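Local coordinates for protein aminoglycoside phosphotransferase (Mycobacterium smegmatis, PDB 6EF6) that phosphorylates (S)-1-amino-2-propanol as the kinase of the aminoacetone utilization microcompartment, with a fold of the aminoglycoside phosphotransferase family, at residues F147-L150 / G151-T154; W164-P167 / A168-R172. All coordinates share one frame; numbering follows the deposited sequence. Where two conformers were deposited one is given.

Contact 1: F147-L150 / G151-T154; sequences FQTL and GRIT. With ACT (acetate ion), chain F.
Thr154 folds its hydroxyl back onto the turn before it, where OG1 donates to Leu150 O at 2.8 Å. With OG1 anti to its own carbonyl carbon (chi1 -59°), the hydroxyl comes down on Leu150 O from above the carbonyl plane, while Thr154 N, at 2.9 Å from Leu150 O, arrives from the opposite face; the oxygen thus accepts two bonds, and the hydroxyl of the buried Thr154 finds its acceptor within the helix. The other i to i+4 bonds of this first stretch of helix 147-163 run from Gly151, Arg152 and Ile153 to Phe147, Gln148 and Thr149. On the outer side, Thr149 OG1 makes a short bond of 2.5 Å to OXT of an acetate ion, probably from the crystallisation liquor, which Arg246 also binds. In one of two conformers of Arg152, the bent chain (chi3 74°) brings NH2 to 3.8 Å from Thr149 CG2. Apolar contact continues along the helix, Ile153 CD1 lying 4.0 Å from Thr149 CG2. Thr149 and Ile153 pack on Ile248 of strand 248-250, Leu150 and Ile153 on Leu237 of strand 237-239, and Thr154 touches Asp264 of helix 263-268, while the Phe147 ring stacks with Trp281 of helix 278-290.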
loop_
_atom_site.group_PDB
_atom_site.type_symbol
_atom_site.label_atom_id
_atom_site.label_comp_id
_atom_site.label_asym_id
_atom_site.label_seq_id
_atom_site.Cartn_x
_atom_site.Cartn_y
_atom_site.Cartn_z
ATOM N N PHE A 147 -4.063 -15.535 -0.650
ATOM C CA PHE A 147 -5.039 -14.499 -0.341
ATOM C C PHE A 147 -5.645 -14.659 1.048
ATOM O O PHE A 147 -5.990 -13.653 1.685
ATOM C CB PHE A 147 -6.136 -14.370 -1.399
ATOM C CG PHE A 147 -5.673 -13.623 -2.628
ATOM C CD1 PHE A 147 -5.616 -12.229 -2.584
ATOM C CD2 PHE A 147 -5.272 -14.276 -3.767
ATOM C CE1 PHE A 147 -5.158 -11.526 -3.654
ATOM C CE2 PHE A 147 -4.833 -13.553 -4.875
ATOM C CZ PHE A 147 -4.786 -12.180 -4.813
ATOM N N GLN A 148 -5.913 -15.881 1.491
ATOM C CA GLN A 148 -6.505 -16.078 2.806
ATOM C C GLN A 148 -5.609 -15.538 3.904
ATOM O O GLN A 148 -6.110 -14.902 4.847
ATOM C CB GLN A 148 -6.811 -17.559 3.011
ATOM C CG GLN A 148 -7.517 -17.801 4.332
ATOM C CD GLN A 148 -8.019 -19.216 4.501
ATOM O OE1 GLN A 148 -8.254 -19.965 3.529
ATOM N NE2 GLN A 148 -8.300 -19.582 5.709
ATOM N N THR A 149 -4.316 -15.829 3.855
ATOM C CA THR A 149 -3.381 -15.333 4.852
ATOM C C THR A 149 -3.333 -13.814 4.821
ATOM O O THR A 149 -3.339 -13.169 5.878
ATOM C CB THR A 149 -2.001 -15.916 4.553
ATOM O OG1 THR A 149 -2.110 -17.343 4.631
ATOM C CG2 THR A 149 -0.956 -15.476 5.545
ATOM N N LEU A 150 -3.373 -13.223 3.631
ATOM C CA LEU A 150 -3.411 -11.769 3.526
ATOM C C LEU A 150 -4.663 -11.203 4.183
ATOM O O LEU A 150 -4.585 -10.203 4.927
ATOM C CB LEU A 150 -3.293 -11.387 2.049
ATOM C CG LEU A 150 -3.415 -9.891 1.734
ATOM C CD1 LEU A 150 -2.345 -9.075 2.436
ATOM C CD2 LEU A 150 -3.270 -9.738 0.199
ATOM N N GLY A 151 -5.816 -11.815 3.949
ATOM C CA GLY A 151 -7.038 -11.375 4.595
ATOM C C GLY A 151 -6.967 -11.451 6.106
ATOM O O GLY A 151 -7.454 -10.554 6.804
ATOM N N ARG A 152 -6.428 -12.549 6.644
ATOM C CA ARG A 152 -6.346 -12.702 8.086
ATOM C C ARG A 152 -5.451 -11.622 8.695
ATOM O O ARG A 152 -5.786 -11.046 9.746
ATOM C CB ARG A 152 -5.798 -14.091 8.374
ATOM C CG ARG A 152 -5.755 -14.403 9.857
ATOM C CD ARG A 152 -5.002 -15.690 10.158
ATOM N NE ARG A 152 -3.552 -15.534 10.017
ATOM C CZ ARG A 152 -2.767 -16.275 9.235
ATOM N NH1 ARG A 152 -3.277 -17.229 8.461
ATOM N NH2 ARG A 152 -1.457 -16.051 9.225
ATOM N N ILE A 153 -4.310 -11.354 8.078
ATOM C CA ILE A 153 -3.394 -10.320 8.592
ATOM C C ILE A 153 -4.022 -8.928 8.483
ATOM O O ILE A 153 -3.916 -8.101 9.426
ATOM C CB ILE A 153 -2.035 -10.432 7.889
ATOM C CG1 ILE A 153 -1.365 -11.734 8.324
ATOM C CG2 ILE A 153 -1.142 -9.161 8.174
ATOM C CD1 ILE A 153 -0.121 -12.114 7.522
ATOM N N THR A 154 -4.764 -8.683 7.406
ATOM C CA THR A 154 -5.466 -7.406 7.276
ATOM C C THR A 154 -6.460 -7.216 8.415
ATOM O O THR A 154 -6.546 -6.128 9.020
ATOM C CB THR A 154 -6.170 -7.332 5.919
ATOM O OG1 THR A 154 -5.234 -7.459 4.855
ATOM C CG2 THR A 154 -6.879 -5.967 5.788
HETATM C C ACT F . 0.415 -19.007 5.972
HETATM O O ACT F . 1.589 -19.041 6.447
HETATM O OXT ACT F . 0.046 -18.690 4.810
HETATM C CH3 ACT F . -0.735 -19.404 6.937
#

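Contact 2: W164-P167 / A168-R172; sequences WTRP and AGFGR
Pro167 and Phe170 close a type II beta turn, with Ala168 and Gly169 at its corners. Phe170 N donates to Pro167 O at 3.0 Å, reaching it from well above the carbonyl plane, and Gly169 takes the positive phi (79°) expected at the third position of such a turn. The chain leaves helix 147-163 at Trp164 and doubles back here, so that the Phe170 side chain lies against residues that precede the turn. With CG anti to the backbone N (chi1 -173°), the Phe170 ring is directed toward Trp164, Arg166 and Pro167. Trp164 turns an edge toward the face of this ring in an offset edge-to-face pair, planes at 88°, and its CH2 comes to 3.8 Å from Phe170 CE1. Arg166 CD lies over the same face, 3.9 Å from the Phe170 ring centroid, a CH-pi contact. Pro167 CD meets Phe170 CD1 at 3.8 Å. Apart from the turn bond, dispersion and weakly polar C-H to ring contacts join the two segments, and Arg166 takes part through its methylenes, so the segments meet in a mixed aromatic and aliphatic contact around Phe170.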
loop_
_atom_site.group_PDB
_atom_site.type_symbol
_atom_site.label_atom_id
_atom_site.label_comp_id
_atom_site.label_asym_id
_atom_site.label_seq_id
_atom_site.Cartn_x
_atom_site.Cartn_y
_atom_site.Cartn_z
ATOM N N TRP A 164 -6.628 1.218 18.993
ATOM C CA TRP A 164 -5.416 1.943 19.363
ATOM C C TRP A 164 -5.762 3.390 19.614
ATOM O O TRP A 164 -6.274 4.081 18.726
ATOM C CB TRP A 164 -4.384 1.849 18.234
ATOM C CG TRP A 164 -3.047 2.519 18.525
ATOM C CD1 TRP A 164 -2.347 2.497 19.720
ATOM C CD2 TRP A 164 -2.264 3.290 17.620
ATOM N NE1 TRP A 164 -1.182 3.210 19.601
ATOM C CE2 TRP A 164 -1.101 3.694 18.318
ATOM C CE3 TRP A 164 -2.426 3.679 16.277
ATOM C CZ2 TRP A 164 -0.125 4.470 17.720
ATOM C CZ3 TRP A 164 -1.453 4.443 15.692
ATOM C CH2 TRP A 164 -0.314 4.815 16.408
ATOM N N THR A 165 -5.413 3.868 20.799
ATOM C CA THR A 165 -5.501 5.284 21.077
ATOM C C THR A 165 -4.240 5.953 20.540
ATOM O O THR A 165 -3.132 5.673 21.008
ATOM C CB THR A 165 -5.677 5.498 22.578
ATOM O OG1 THR A 165 -6.920 4.894 22.963
ATOM C CG2 THR A 165 -5.676 6.985 22.928
ATOM N N ARG A 166 -4.412 6.802 19.541
ATOM C CA ARG A 166 -3.282 7.371 18.822
ATOM C C ARG A 166 -2.579 8.466 19.630
ATOM O O ARG A 166 -3.182 9.114 20.506
ATOM C CB ARG A 166 -3.733 7.921 17.486
ATOM C CG ARG A 166 -4.338 6.800 16.611
ATOM C CD ARG A 166 -4.554 7.230 15.216
ATOM N NE ARG A 166 -5.627 8.224 15.099
ATOM C CZ ARG A 166 -6.902 7.924 14.916
ATOM N NH1 ARG A 166 -7.285 6.661 14.845
ATOM N NH2 ARG A 166 -7.789 8.903 14.821
ATOM N N PRO A 167 -1.281 8.661 19.400
ATOM C CA PRO A 167 -0.556 9.699 20.132
ATOM C C PRO A 167 -1.114 11.076 19.858
ATOM O O PRO A 167 -1.609 11.383 18.769
ATOM C CB PRO A 167 0.874 9.613 19.572
ATOM C CG PRO A 167 0.951 8.418 18.789
ATOM C CD PRO A 167 -0.422 7.934 18.450
ATOM N N ALA A 168 -0.973 11.940 20.872
ATOM C CA ALA A 168 -1.146 13.345 20.613
ATOM C C ALA A 168 -0.213 13.730 19.478
ATOM O O ALA A 168 0.945 13.293 19.423
ATOM C CB ALA A 168 -0.841 14.180 21.856
ATOM N N GLY A 169 -0.728 14.538 18.599
ATOM C CA GLY A 169 0.009 15.008 17.448
ATOM C C GLY A 169 0.121 14.035 16.292
ATOM O O GLY A 169 0.757 14.376 15.302
ATOM N N PHE A 170 -0.492 12.858 16.371
ATOM C CA PHE A 170 -0.492 11.936 15.237
ATOM C C PHE A 170 -1.032 12.639 14.003
ATOM O O PHE A 170 -2.032 13.351 14.062
ATOM C CB PHE A 170 -1.413 10.764 15.549
ATOM C CG PHE A 170 -1.362 9.657 14.532
ATOM C CD1 PHE A 170 -0.455 8.641 14.701
ATOM C CD2 PHE A 170 -2.260 9.591 13.486
ATOM C CE1 PHE A 170 -0.373 7.616 13.787
ATOM C CE2 PHE A 170 -2.198 8.538 12.580
ATOM C CZ PHE A 170 -1.267 7.553 12.767
ATOM N N GLY A 171 -0.380 12.418 12.864
ATOM C CA GLY A 171 -0.787 13.030 11.626
ATOM C C GLY A 171 -0.485 12.147 10.438
ATOM O O GLY A 171 0.687 11.829 10.203
ATOM N N ARG A 172 -1.524 11.742 9.718
ATOM C CA ARG A 172 -1.329 11.061 8.445
ATOM C C ARG A 172 -2.382 11.563 7.465
ATOM O O ARG A 172 -3.446 12.023 7.870
ATOM C CB ARG A 172 -1.464 9.536 8.522
ATOM C CG ARG A 172 -0.415 8.859 9.373
ATOM C CD ARG A 172 0.973 8.891 8.736
ATOM N NE ARG A 172 0.993 8.220 7.441
ATOM C CZ ARG A 172 2.065 8.011 6.695
ATOM N NH1 ARG A 172 3.257 8.441 7.063
ATOM N NH2 ARG A 172 1.953 7.352 5.589
#

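In the fold
Both contacts are local and follow one another along the chain, contact 1 at the start of helix 147-163 and contact 2 in the loop just past its end, their centres 26 Å apart and without direct touch. Contact 1 is largely buried: regular backbone bonds dominate, and its apolar side chains face the two-stranded sheet 237-239/248-250 and nearby helices. Contact 2 lies at the surface, where one turn bond and packing around the Phe170 ring replace helical bonding. Its loop is tied instead to helix 78-94, with Trp164 stacked on Trp87 and Phe170 touching Ser83; Arg172 bonds to backbone carbonyls of Glu80, Asp254 and Cys256.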